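Local coordinates for protein lactate racemase (Thermoanaerobacterium thermosaccharolyticum, PDB 2YJG) that interconverts the D- and L-isomers of lactate, acting as a homodimeric racemase that depends on a nickel-pincer nucleotide cofactor, at residues L164-G169 with L233-N238. Residues are numbered along the deposited sequence; the frame is centred on the assembly and turned at random.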
# COMPACT_ATOMS: atom_id res chain seq x y z
N LEU A 164 -13.40 -13.90 -16.32
CA LEU A 164 -13.97 -12.71 -16.91
C LEU A 164 -12.90 -11.66 -16.86
O LEU A 164 -12.24 -11.46 -15.81
CB LEU A 164 -15.20 -12.28 -16.14
CG LEU A 164 -15.96 -11.05 -16.59
CD1 LEU A 164 -16.66 -11.35 -17.89
CD2 LEU A 164 -16.92 -10.51 -15.48
N LEU A 165 -12.67 -11.01 -17.99
CA LEU A 165 -11.76 -9.90 -18.07
C LEU A 165 -12.50 -8.61 -18.34
O LEU A 165 -13.27 -8.50 -19.31
CB LEU A 165 -10.74 -10.15 -19.17
CG LEU A 165 -9.60 -9.12 -19.31
CD1 LEU A 165 -8.73 -8.98 -17.98
CD2 LEU A 165 -8.73 -9.42 -20.50
N VAL A 166 -12.23 -7.62 -17.48
CA VAL A 166 -12.86 -6.32 -17.49
C VAL A 166 -11.76 -5.25 -17.57
O VAL A 166 -10.63 -5.47 -17.11
CB VAL A 166 -13.70 -6.15 -16.18
CG1 VAL A 166 -14.19 -4.77 -16.02
CG2 VAL A 166 -14.87 -7.07 -16.20
N ALA A 167 -12.10 -4.05 -18.02
CA ALA A 167 -11.14 -2.91 -17.93
C ALA A 167 -11.85 -1.61 -17.64
O ALA A 167 -13.01 -1.42 -18.06
CB ALA A 167 -10.39 -2.74 -19.22
N GLU A 168 -11.12 -0.72 -16.97
CA GLU A 168 -11.56 0.63 -16.83
C GLU A 168 -10.54 1.55 -17.48
O GLU A 168 -9.40 1.16 -17.79
CB GLU A 168 -11.81 1.01 -15.39
CG GLU A 168 -10.59 1.04 -14.48
CD GLU A 168 -10.78 1.94 -13.26
OE1 GLU A 168 -11.91 2.44 -13.04
OE2 GLU A 168 -9.78 2.16 -12.51
N GLY A 169 -10.95 2.78 -17.72
CA GLY A 169 -10.07 3.72 -18.43
C GLY A 169 -10.74 5.07 -18.58
O GLY A 169 -11.81 5.32 -18.01
N LEU A 233 -11.69 -9.35 -23.71
CA LEU A 233 -12.18 -8.20 -22.96
C LEU A 233 -13.69 -8.09 -23.11
O LEU A 233 -14.25 -7.73 -24.16
CB LEU A 233 -11.45 -6.90 -23.42
CG LEU A 233 -11.78 -5.59 -22.70
CD1 LEU A 233 -11.47 -5.69 -21.18
CD2 LEU A 233 -11.02 -4.38 -23.33
N ALA A 234 -14.38 -8.38 -22.01
CA ALA A 234 -15.83 -8.60 -22.01
C ALA A 234 -16.67 -7.40 -21.58
O ALA A 234 -17.85 -7.28 -21.90
CB ALA A 234 -16.12 -9.80 -21.09
N PHE A 235 -16.05 -6.48 -20.86
CA PHE A 235 -16.75 -5.31 -20.33
C PHE A 235 -15.71 -4.22 -20.03
O PHE A 235 -14.62 -4.53 -19.49
CB PHE A 235 -17.50 -5.70 -19.05
CG PHE A 235 -18.46 -4.67 -18.55
CD1 PHE A 235 -18.05 -3.67 -17.67
CD2 PHE A 235 -19.80 -4.74 -18.88
CE1 PHE A 235 -18.96 -2.76 -17.20
CE2 PHE A 235 -20.67 -3.86 -18.41
CZ PHE A 235 -20.27 -2.88 -17.54
N ILE A 236 -16.08 -2.97 -20.36
CA ILE A 236 -15.31 -1.79 -19.96
C ILE A 236 -16.18 -0.73 -19.22
O ILE A 236 -17.44 -0.72 -19.35
CB ILE A 236 -14.59 -1.16 -21.16
CG1 ILE A 236 -15.57 -0.40 -22.06
CG2 ILE A 236 -13.73 -2.25 -21.92
CD1 ILE A 236 -14.84 0.49 -23.15
N LEU A 237 -15.52 0.10 -18.42
CA LEU A 237 -16.13 1.33 -17.86
C LEU A 237 -15.10 2.35 -18.26
O LEU A 237 -13.94 2.25 -17.85
CB LEU A 237 -16.31 1.27 -16.35
CG LEU A 237 -16.54 2.64 -15.69
CD1 LEU A 237 -17.90 3.20 -16.15
CD2 LEU A 237 -16.40 2.67 -14.19
N ASN A 238 -15.48 3.28 -19.12
CA ASN A 238 -14.56 4.39 -19.46
C ASN A 238 -15.21 5.74 -19.12
O ASN A 238 -16.36 5.95 -19.47
CB ASN A 238 -14.22 4.40 -20.95
CG ASN A 238 -13.15 3.42 -21.35
OD1 ASN A 238 -12.67 2.57 -20.57
ND2 ASN A 238 -12.78 3.52 -22.59
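Ala167 is gripped through both backbone polar atoms by the strand beside it: its N donates to Phe235 O (3.0 Å) and its O accepts from Leu237 N (3.0 Å), while a weak bond from Gly169 N to Leu237 O continues the ladder. With strand directions only 13° apart, this is parallel pairing. At the start of 233-238 the pattern is less regular: Ala234 N gives Leu165 O a nearly straight bond (2.9 Å, 169° at the hydrogen), and Phe235 N is left buried without a partner. Leu233 CD1 lies 3.7 Å from Ala167 CB and 3.6 Å from Ala167 N, where it also touches the peptide carbon of Val166. Val166 and Phe235 run alongside each other on one face of the sheet; Val166 CG2 meets Phe235 CB at 4.1 Å, and Val166 CG1 comes against the rim of the ring, roughly level with it. Leu56 of helix 56-59 touches both of these side chains. Farther along that face, the carboxylate of Glu168 turns to Thr70, Ser79 and Thr82, with which it hydrogen-bonds, and Leu237 packs on helix 79-91. Strand 66-71 pairs with 164-170 on its other edge, making this contact an interior step of the mixed sheet, whose Val166-Phe235 face is covered by helices 56-59 and 79-91; its Gly169-Asn238 end lies near Arg75 and Lys184, which probably bind the nickel-pincer cofactor, Lys184 covalently.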